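Side-chain contacts in geranyltranstransferase (IspA) (PDB 3LLW), which probably acts as a magnesium-dependent prenyltransferase of the FPP/GGPP synthase family, joining isoprenoid units in terpenoid biosynthesis: residues 252-255 and 256-259; 174-177 and 178-182. All coordinates share one frame; numbering follows the deposited sequence.

Overall arrangement
Followed from the N terminus, the chain leaves helix 161-170, runs through a loop and enters helix 178-204 at contact 2, where the capping box of 174-177 and 178-182 starts that helix. It then completes helix 209-236, crosses an unmodelled span and starts the short helix 255-259 at contact 1, where 252-255 meets 256-259. The two contacts follow in series, neither enclosing nor crossing the other, and each joins a loop to the helix it precedes. In space their centres lie about 8 Å apart: Asn253 packs against Leu176 and Leu181, and Leu258 against Leu176, bringing the starts of helices 178-204 and 255-259 together at the surface.

Contact 1 (252-255 and 256-259); sequences KNSF and VNLL
Ser254 and Val256 meet where the short helix 255-259 begins: the hydroxyl OG of Ser254 accepts a weak bond from Val256 N at 3.1 Å, bent to 130°. The carbonyl of the same serine does the firmer work, as Leu258 N reaches Ser254 O at 3.2 Å in the carbonyl plane, and Asn257 N adds a weak bond to that oxygen. One residue further on, Leu259 N bonds to Phe255 O at 2.8 Å. Between side chains, CD1 of Phe255 lies 4.0 Å from CD1 of Leu259, the two groups running side by side in the same direction, while CD2 of Leu258 approaches the ring obliquely. Phe255 and Leu259 both hold CG anti to their own carbonyl carbon (chi1 -77° and -56°), which keeps these neighbours of one turn aligned. Ser254 stands at the N-cap of one of the short helices of the mainly helical polyprenyl synthase fold, though its hydroxyl caps only weakly. From within the first turn, Asn257 reaches back to the loop, its ND2 lying 2.7 Å from Lys252 O in a weak, bent bond. The preceding loop is anchored in turn: Asn253, centre of an inverse gamma turn, gives ND2 to Phe171 O and takes a bond from His185 at its own carbonyl, while Phe255 N bonds to Asp231 of helix 209-236. Farther out, the side chain of Lys252 comes within about 6 Å of that of Asp100, which binds magnesium in a structure of this protein although no metal is bound here, and NZ makes a long, weak ion pair with Asp168.

Contact 2 (174-177 and 178-182); sequences TPLN and LEQLT
The backbone runs extended through Leu176 and Asn177 and then turns into helix 178-204, with Leu181 N closing the first turn on Asn177 O at 2.9 Å. Asn177 and Gln180 form a capping box, in which each side chain accepts a bond from the other residue's backbone N-H. Asn177 OD1 takes Gln180 N at 2.8 Å, the donor arriving almost head-on to the side-chain carbonyl, whereas Asn177 N points to Gln180 OE1 at 3.0 Å in an almost straight bond of 175°. That donor meets the carbonyl from the side, at a C=O...donor angle of 109°. The two side chains cross at about a right angle, yet their amide groups stack with planes only 7° apart, ND2 of Asn177 lying 3.6 Å from CD of Gln180. The first torsions of both set CG between backbone N and carbonyl carbon, folding each amide back toward its partner's main chain. A water donates to Gln180 OE1 and to Pro175 O, so that the glutamine oxygen is gripped by the backbone of Asn177 and by this water, which links it to the incoming loop. On the other side of Gln180, CB of Leu176 packs against CG of Gln180 at 3.6 Å. Farther along the turn, Leu178 O receives Thr182 OG1, at 2.7 Å, and Thr182 N from opposite faces of its plane. Beyond the cap, Leu178 and Leu181 pack against Phe255 and Leu258 of helix 255-259, Leu176 rests on Phe171 and Asn253 of neighbouring loops, and Phe32 of the second subunit touches Leu176 and Gln180.

Contact 1 (252-255 and 256-259)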
# COMPACT_ATOMS: atom_id res chain seq x y z
N LYS A 252 -17.00 10.17 -21.40
CA LYS A 252 -16.27 9.16 -20.63
C LYS A 252 -16.24 7.80 -21.37
O LYS A 252 -16.89 7.64 -22.40
CB LYS A 252 -16.93 9.02 -19.25
CG LYS A 252 -16.03 8.54 -18.12
CD LYS A 252 -16.79 8.45 -16.80
CE LYS A 252 -15.97 7.75 -15.72
NZ LYS A 252 -15.95 6.27 -15.89
N ASN A 253 -15.46 6.84 -20.85
CA ASN A 253 -15.45 5.46 -21.33
C ASN A 253 -16.64 4.71 -20.74
O ASN A 253 -16.52 4.08 -19.69
CB ASN A 253 -14.20 4.72 -20.90
CG ASN A 253 -12.94 5.25 -21.53
OD1 ASN A 253 -12.00 5.60 -20.81
ND2 ASN A 253 -12.88 5.27 -22.86
N SER A 254 -17.78 4.79 -21.40
CA SER A 254 -18.99 4.25 -20.81
C SER A 254 -19.81 3.42 -21.79
O SER A 254 -19.67 3.54 -23.00
CB SER A 254 -19.81 5.39 -20.18
OG SER A 254 -21.01 5.64 -20.87
N PHE A 255 -20.68 2.57 -21.24
CA PHE A 255 -21.53 1.72 -22.06
C PHE A 255 -22.65 2.48 -22.77
O PHE A 255 -23.16 2.02 -23.78
CB PHE A 255 -22.11 0.59 -21.22
CG PHE A 255 -21.13 -0.50 -20.97
CD1 PHE A 255 -20.90 -1.48 -21.94
CD2 PHE A 255 -20.44 -0.56 -19.78
CE1 PHE A 255 -19.98 -2.49 -21.71
CE2 PHE A 255 -19.52 -1.58 -19.54
CZ PHE A 255 -19.30 -2.54 -20.51
N VAL A 256 -23.01 3.66 -22.26
CA VAL A 256 -23.94 4.53 -22.96
C VAL A 256 -23.32 5.06 -24.26
O VAL A 256 -24.02 5.20 -25.26
CB VAL A 256 -24.49 5.66 -22.04
CG1 VAL A 256 -25.49 6.56 -22.78
CG2 VAL A 256 -25.14 5.05 -20.77
N ASN A 257 -22.02 5.31 -24.26
CA ASN A 257 -21.34 5.75 -25.48
C ASN A 257 -21.16 4.62 -26.49
O ASN A 257 -21.38 4.82 -27.68
CB ASN A 257 -19.99 6.39 -25.17
CG ASN A 257 -20.13 7.75 -24.54
OD1 ASN A 257 -21.21 8.33 -24.55
ND2 ASN A 257 -19.04 8.27 -23.99
N LEU A 258 -20.76 3.45 -26.00
CA LEU A 258 -20.58 2.29 -26.85
C LEU A 258 -21.92 1.81 -27.41
O LEU A 258 -22.05 1.60 -28.61
CB LEU A 258 -19.87 1.16 -26.10
CG LEU A 258 -19.66 -0.16 -26.86
CD1 LEU A 258 -18.61 -0.06 -27.95
CD2 LEU A 258 -19.29 -1.23 -25.90
N LEU A 259 -22.92 1.66 -26.55
CA LEU A 259 -24.17 1.01 -26.94
C LEU A 259 -25.33 1.94 -27.27
O LEU A 259 -26.25 1.54 -27.98
CB LEU A 259 -24.61 -0.03 -25.89
CG LEU A 259 -23.61 -1.13 -25.51
CD1 LEU A 259 -24.11 -1.93 -24.32
CD2 LEU A 259 -23.35 -2.06 -26.67

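Contact 2 (174-177 and 178-182)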
# COMPACT_ATOMS: atom_id res chain seq x y z
N THR A 174 -11.30 8.53 -25.99
CA THR A 174 -11.08 7.54 -27.03
C THR A 174 -12.12 6.43 -26.95
O THR A 174 -12.29 5.83 -25.89
CB THR A 174 -9.63 6.97 -26.94
OG1 THR A 174 -8.72 7.94 -27.48
CG2 THR A 174 -9.47 5.64 -27.72
N PRO A 175 -12.84 6.17 -28.06
CA PRO A 175 -13.81 5.10 -28.08
C PRO A 175 -13.11 3.75 -27.94
O PRO A 175 -12.08 3.51 -28.57
CB PRO A 175 -14.44 5.23 -29.48
CG PRO A 175 -13.42 5.93 -30.27
CD PRO A 175 -12.77 6.87 -29.35
N LEU A 176 -13.66 2.90 -27.09
CA LEU A 176 -13.14 1.56 -26.87
C LEU A 176 -14.13 0.55 -27.43
O LEU A 176 -15.33 0.82 -27.45
CB LEU A 176 -12.93 1.32 -25.37
CG LEU A 176 -11.88 2.19 -24.67
CD1 LEU A 176 -11.95 1.97 -23.19
CD2 LEU A 176 -10.46 1.96 -25.16
N ASN A 177 -13.65 -0.61 -27.90
CA ASN A 177 -14.57 -1.67 -28.30
C ASN A 177 -15.16 -2.32 -27.05
O ASN A 177 -14.73 -2.02 -25.94
CB ASN A 177 -13.94 -2.69 -29.27
CG ASN A 177 -12.82 -3.53 -28.66
OD1 ASN A 177 -12.89 -3.97 -27.52
ND2 ASN A 177 -11.78 -3.78 -29.45
N LEU A 178 -16.14 -3.20 -27.26
CA LEU A 178 -16.77 -3.98 -26.19
C LEU A 178 -15.82 -4.75 -25.29
O LEU A 178 -15.96 -4.70 -24.07
CB LEU A 178 -17.81 -4.96 -26.78
CG LEU A 178 -18.66 -5.73 -25.76
CD1 LEU A 178 -19.62 -4.77 -25.07
CD2 LEU A 178 -19.41 -6.90 -26.40
N GLU A 179 -14.88 -5.46 -25.89
CA GLU A 179 -13.94 -6.28 -25.13
C GLU A 179 -13.06 -5.41 -24.24
O GLU A 179 -12.80 -5.74 -23.08
CB GLU A 179 -13.06 -7.09 -26.08
CG GLU A 179 -12.02 -7.99 -25.39
CD GLU A 179 -11.31 -8.95 -26.35
OE1 GLU A 179 -11.96 -9.45 -27.30
OE2 GLU A 179 -10.10 -9.21 -26.14
N GLN A 180 -12.61 -4.28 -24.78
CA GLN A 180 -11.68 -3.49 -24.03
C GLN A 180 -12.39 -2.66 -22.95
O GLN A 180 -11.87 -2.52 -21.84
CB GLN A 180 -10.67 -2.78 -24.94
CG GLN A 180 -11.16 -1.74 -25.87
CD GLN A 180 -10.25 -1.53 -27.07
OE1 GLN A 180 -10.64 -0.88 -28.03
NE2 GLN A 180 -9.04 -2.09 -27.03
N LEU A 181 -13.62 -2.24 -23.24
CA LEU A 181 -14.47 -1.55 -22.27
C LEU A 181 -14.91 -2.43 -21.10
O LEU A 181 -14.99 -1.97 -19.96
CB LEU A 181 -15.68 -0.92 -22.95
CG LEU A 181 -16.55 0.04 -22.12
CD1 LEU A 181 -15.76 1.21 -21.45
CD2 LEU A 181 -17.69 0.57 -22.99
N THR A 182 -15.20 -3.70 -21.37
CA THR A 182 -15.53 -4.67 -20.32
C THR A 182 -14.30 -4.94 -19.46
O THR A 182 -14.40 -5.08 -18.24
CB THR A 182 -16.08 -6.01 -20.92
OG1 THR A 182 -17.13 -5.73 -21.86
CG2 THR A 182 -16.65 -6.88 -19.84
O HOH W 1 -10.60 1.33 -29.30